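Local coordinates for protein shikimate 5-dehydrogenase AroE (5-dehydroshikimate reductase) (Mycobacterium tuberculosis, PDB 4P4G) that probably catalyses the NADP-dependent interconversion of 3-dehydroshikimate and shikimate in the chorismate pathway, and is seen here with shikimate bound, at residues A[26-30]-A[31-35]; A[92-96]-A[97-101]. All blocks are in the same frame, centred on the assembly; numbering follows the deposited sequence.

Contact 1: residues A[26-30]-A[31-35]; sequences AAYRA and LGLHD
The carbonyl oxygen of Tyr28 takes a firm backbone bond from Leu33, N to O 2.8 Å, and a weak one from Leu31 N. Leu31 N gives its stronger bond to the oxygen of Ala27, 2.9 Å away, a helical i to i-4 bond. Gly32 N then turns back to Arg29 O at 3.1 Å, arriving above the carbonyl plane, 72° out of it. CG of Leu31 lies 3.3 Å from Ala27 O. CB of Leu33 rests 4.1 Å from CB of Tyr28, and the tyrosine ring leads away from the turn to an edge-to-face meeting with Trp36, its OH bonded to His24. On the outer side the imidazole of His34 crosses the Arg29 chain at about a right angle: ND1 lies 3.9 Å from Arg29 CG, while CE1 comes 3.3 Å from Arg29 O. The histidine CG stands anti to its own carbonyl carbon (chi1 -71°), which turns the ring back over the last helical turn. Leu31 and Leu33 also reach Thr252 of helix 236-252. With Gly32 at positive phi (79°), this is a Schellman motif, ending helix 20-30 ahead of strand 37-42.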
loop_
_atom_site.group_PDB
_atom_site.type_symbol
_atom_site.label_atom_id
_atom_site.label_comp_id
_atom_site.label_asym_id
_atom_site.label_seq_id
_atom_site.Cartn_x
_atom_site.Cartn_y
_atom_site.Cartn_z
ATOM N N ALA A 26 9.621 -16.862 3.094
ATOM C CA ALA A 26 9.502 -17.285 4.487
ATOM C C ALA A 26 8.164 -17.975 4.746
ATOM O O ALA A 26 8.120 -19.020 5.399
ATOM C CB ALA A 26 9.676 -16.090 5.416
ATOM N N ALA A 27 7.082 -17.380 4.240
ATOM C CA ALA A 27 5.745 -17.959 4.384
ATOM C C ALA A 27 5.645 -19.308 3.692
ATOM O O ALA A 27 5.100 -20.258 4.255
ATOM C CB ALA A 27 4.686 -17.007 3.840
ATOM N N TYR A 28 6.153 -19.394 2.465
ATOM C CA TYR A 28 6.019 -20.636 1.704
ATOM C C TYR A 28 6.774 -21.762 2.395
ATOM O O TYR A 28 6.276 -22.880 2.489
ATOM C CB TYR A 28 6.473 -20.485 0.249
ATOM C CG TYR A 28 5.775 -19.386 -0.533
ATOM C CD1 TYR A 28 4.544 -18.874 -0.132
ATOM C CD2 TYR A 28 6.356 -18.861 -1.682
ATOM C CE1 TYR A 28 3.918 -17.859 -0.852
ATOM C CE2 TYR A 28 5.746 -17.851 -2.398
ATOM C CZ TYR A 28 4.530 -17.349 -1.978
ATOM O OH TYR A 28 3.928 -16.342 -2.694
ATOM N N ARG A 29 7.970 -21.468 2.904
ATOM C CA ARG A 29 8.712 -22.462 3.680
ATOM C C ARG A 29 7.978 -22.898 4.956
ATOM O O ARG A 29 7.956 -24.075 5.300
ATOM C CB ARG A 29 10.112 -21.936 4.018
ATOM C CG ARG A 29 11.032 -21.829 2.809
ATOM C CD ARG A 29 12.479 -21.619 3.240
ATOM N NE ARG A 29 12.654 -20.378 3.990
ATOM C CZ ARG A 29 12.903 -19.196 3.429
ATOM N NH1 ARG A 29 13.006 -19.102 2.111
ATOM N NH2 ARG A 29 13.056 -18.112 4.186
ATOM N N ALA A 30 7.382 -21.941 5.661
ATOM C CA ALA A 30 6.600 -22.253 6.860
ATOM C C ALA A 30 5.390 -23.138 6.544
ATOM O O ALA A 30 4.986 -23.968 7.368
ATOM C CB ALA A 30 6.153 -20.975 7.543
ATOM N N LEU A 31 4.815 -22.946 5.357
ATOM C CA LEU A 31 3.642 -23.709 4.932
ATOM C C LEU A 31 4.012 -25.049 4.300
ATOM O O LEU A 31 3.127 -25.811 3.906
ATOM C CB LEU A 31 2.810 -22.894 3.934
ATOM C CG LEU A 31 2.106 -21.650 4.478
ATOM C CD1 LEU A 31 1.467 -20.829 3.351
ATOM C CD2 LEU A 31 1.063 -22.061 5.510
ATOM N N GLY A 32 5.304 -25.330 4.175
ATOM C CA GLY A 32 5.739 -26.577 3.567
ATOM C C GLY A 32 5.689 -26.586 2.049
ATOM O O GLY A 32 5.730 -27.652 1.429
ATOM N N LEU A 33 5.609 -25.402 1.454
ATOM C CA LEU A 33 5.625 -25.241 0.000
ATOM C C LEU A 33 7.053 -24.945 -0.461
ATOM O O LEU A 33 7.324 -23.897 -1.046
ATOM C CB LEU A 33 4.714 -24.081 -0.397
ATOM C CG LEU A 33 3.290 -24.123 0.146
ATOM C CD1 LEU A 33 2.554 -22.838 -0.194
ATOM C CD2 LEU A 33 2.544 -25.312 -0.403
ATOM N N HIS A 34 7.963 -25.878 -0.209
ATOM C CA HIS A 34 9.395 -25.586 -0.283
ATOM C C HIS A 34 10.000 -25.300 -1.665
ATOM O O HIS A 34 11.052 -24.663 -1.750
ATOM C CB HIS A 34 10.196 -26.673 0.453
ATOM C CG HIS A 34 10.041 -26.623 1.942
ATOM N ND1 HIS A 34 10.723 -25.722 2.730
ATOM C CD2 HIS A 34 9.275 -27.357 2.786
ATOM C CE1 HIS A 34 10.388 -25.903 3.996
ATOM N NE2 HIS A 34 9.508 -26.886 4.057
ATOM N N ASP A 35 9.347 -25.756 -2.734
ATOM C CA ASP A 35 9.863 -25.555 -4.088
ATOM C C ASP A 35 9.217 -24.369 -4.810
ATOM O O ASP A 35 9.485 -24.119 -5.992
ATOM C CB ASP A 35 9.658 -26.820 -4.909
ATOM C CG ASP A 35 8.261 -27.378 -4.765
ATOM O OD1 ASP A 35 7.492 -26.841 -3.939
ATOM O OD2 ASP A 35 7.940 -28.368 -5.457
#

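Contact 2: residues A[92-96]-A[97-101]; sequences LVRTP and HGWRA
Arg94 and Trp99 form a non-hydrogen-bonded antiparallel pair, and the arginine folds down onto the indole. Its CG leaves anti to the backbone N (chi1 -167°) and the chain bends at chi2 (71°), which brings CD over the ring face, 3.3 Å from Trp99 CZ2, as a CH-pi contact. Beyond it the guanidinium lies nearly flat on the indole, planes 12° apart. NH1 holds Gly98 O at 3.2 Å within the guanidinium plane; Thr95 N binds that oxygen from the opposite face of its carbonyl at 2.8 Å. This is the turn end of an antiparallel beta hairpin, strands 91-95 and 98-102, in the mixed sheet of the substrate-binding domain; Val93 and Arg100 form a hydrogen-bonded pair of it, with bonds both ways. On the indole's side of the sheet, Leu92 CB meets Trp99 CE3 at 3.9 Å. The other side carries Val93, Thr95 and Arg100. There Thr95 CG2 sits over one face of the Arg100 guanidinium, 3.7 Å from NH2, while NE of Arg100 forms a salt bridge with Glu78. At the turn, Pro96 CB makes a CH-pi contact over the His97 ring, 4.1 Å from its centroid, and a water joins Thr95 OG1, 2.8 Å away, to His97 N.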
loop_
_atom_site.group_PDB
_atom_site.type_symbol
_atom_site.label_atom_id
_atom_site.label_comp_id
_atom_site.label_asym_id
_atom_site.label_seq_id
_atom_site.Cartn_x
_atom_site.Cartn_y
_atom_site.Cartn_z
ATOM N N LEU A 92 -2.728 -9.770 -8.114
ATOM C CA LEU A 92 -3.436 -10.543 -9.131
ATOM C C LEU A 92 -3.335 -12.017 -8.781
ATOM O O LEU A 92 -2.238 -12.522 -8.522
ATOM C CB LEU A 92 -2.821 -10.308 -10.509
ATOM C CG LEU A 92 -3.046 -8.911 -11.076
ATOM C CD1 LEU A 92 -2.128 -8.695 -12.262
ATOM C CD2 LEU A 92 -4.501 -8.736 -11.476
ATOM N N VAL A 93 -4.472 -12.702 -8.813
ATOM C CA VAL A 93 -4.561 -14.110 -8.436
ATOM C C VAL A 93 -5.051 -14.920 -9.628
ATOM O O VAL A 93 -6.072 -14.587 -10.240
ATOM C CB VAL A 93 -5.537 -14.288 -7.260
ATOM C CG1 VAL A 93 -5.541 -15.744 -6.759
ATOM C CG2 VAL A 93 -5.183 -13.316 -6.129
ATOM N N ARG A 94 -4.337 -15.991 -9.955
ATOM C CA ARG A 94 -4.719 -16.822 -11.088
ATOM C C ARG A 94 -6.002 -17.575 -10.753
ATOM O O ARG A 94 -6.148 -18.103 -9.645
ATOM C CB ARG A 94 -3.600 -17.813 -11.417
ATOM C CG ARG A 94 -3.767 -18.493 -12.768
ATOM C CD ARG A 94 -3.500 -17.480 -13.839
ATOM N NE ARG A 94 -3.022 -18.071 -15.085
ATOM C CZ ARG A 94 -3.777 -18.206 -16.167
ATOM N NH1 ARG A 94 -5.042 -17.797 -16.149
ATOM N NH2 ARG A 94 -3.273 -18.743 -17.269
ATOM N N THR A 95 -6.945 -17.599 -11.692
ATOM C CA THR A 95 -8.184 -18.363 -11.535
ATOM C C THR A 95 -8.226 -19.429 -12.649
ATOM O O THR A 95 -7.342 -19.444 -13.509
ATOM C CB THR A 95 -9.430 -17.437 -11.590
ATOM O OG1 THR A 95 -9.700 -17.058 -12.948
ATOM C CG2 THR A 95 -9.245 -16.203 -10.719
ATOM N N PRO A 96 -9.227 -20.335 -12.640
ATOM C CA PRO A 96 -9.238 -21.354 -13.699
ATOM C C PRO A 96 -9.228 -20.815 -15.134
ATOM O O PRO A 96 -8.715 -21.503 -16.012
ATOM C CB PRO A 96 -10.551 -22.106 -13.445
ATOM C CG PRO A 96 -10.762 -21.997 -11.991
ATOM C CD PRO A 96 -10.240 -20.628 -11.603
ATOM N N HIS A 97 -9.783 -19.629 -15.370
ATOM C CA HIS A 97 -9.898 -19.116 -16.734
ATOM C C HIS A 97 -9.408 -17.680 -16.889
ATOM O O HIS A 97 -9.724 -17.016 -17.880
ATOM C CB HIS A 97 -11.346 -19.215 -17.230
ATOM C CG HIS A 97 -11.941 -20.585 -17.104
ATOM N ND1 HIS A 97 -11.407 -21.691 -17.730
ATOM C CD2 HIS A 97 -13.031 -21.024 -16.430
ATOM C CE1 HIS A 97 -12.140 -22.754 -17.444
ATOM N NE2 HIS A 97 -13.131 -22.376 -16.656
ATOM N N GLY A 98 -8.642 -17.193 -15.917
ATOM C CA GLY A 98 -8.145 -15.831 -15.989
ATOM C C GLY A 98 -7.499 -15.372 -14.703
ATOM O O GLY A 98 -6.793 -16.142 -14.049
ATOM N N TRP A 99 -7.738 -14.113 -14.341
ATOM C CA TRP A 99 -7.066 -13.504 -13.196
ATOM C C TRP A 99 -8.058 -12.682 -12.389
ATOM O O TRP A 99 -8.961 -12.053 -12.959
ATOM C CB TRP A 99 -5.939 -12.580 -13.667
ATOM C CG TRP A 99 -4.791 -13.273 -14.350
ATOM C CD1 TRP A 99 -4.674 -13.554 -15.683
ATOM C CD2 TRP A 99 -3.588 -13.744 -13.735
ATOM N NE1 TRP A 99 -3.477 -14.188 -15.930
ATOM C CE2 TRP A 99 -2.791 -14.315 -14.753
ATOM C CE3 TRP A 99 -3.103 -13.739 -12.423
ATOM C CZ2 TRP A 99 -1.532 -14.875 -14.493
ATOM C CZ3 TRP A 99 -1.862 -14.306 -12.169
ATOM C CH2 TRP A 99 -1.098 -14.874 -13.198
ATOM N N ARG A 100 -7.886 -12.676 -11.066
ATOM C CA ARG A 100 -8.704 -11.836 -10.193
ATOM C C ARG A 100 -7.841 -10.774 -9.524
ATOM O O ARG A 100 -6.748 -11.069 -9.024
ATOM C CB ARG A 100 -9.432 -12.680 -9.132
ATOM C CG ARG A 100 -10.336 -11.863 -8.199
ATOM C CD ARG A 100 -10.891 -12.721 -7.065
ATOM N NE ARG A 100 -11.522 -13.935 -7.570
ATOM C CZ ARG A 100 -11.004 -15.153 -7.436
ATOM N NH1 ARG A 100 -9.859 -15.324 -6.797
ATOM N NH2 ARG A 100 -11.639 -16.202 -7.936
ATOM N N ALA A 101 -8.329 -9.537 -9.524
ATOM C CA ALA A 101 -7.648 -8.436 -8.854
ATOM C C ALA A 101 -8.161 -8.289 -7.430
ATOM O O ALA A 101 -9.377 -8.298 -7.185
ATOM C CB ALA A 101 -7.850 -7.136 -9.614
HETATM O O HOH W 1 -8.174 -18.089 -7.566
HETATM O O HOH W 2 -12.028 -18.157 -14.020
#

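Contacts 1 and 2 come in series along the chain and belong to the same half of the enzyme, their centres about 22 Å apart and their nearest atoms about 9 Å apart without touching. Both belong to the part of the fold built on the six-stranded mixed sheet, near its two ends. Residues 26-35 end helix 20-30 and lead into strand 37-42, an outermost strand, whereas 92-101 forms the hairpin 91-95/98-102, between strand 59-64 and the short outermost strand 78-79. Neither supplies a residue that lines the shikimate pocket: the Tyr28 side chain is about 11 Å from the ligand and that of Leu92 about 10 Å. Asn90, which does line it, immediately precedes the hairpin's first strand.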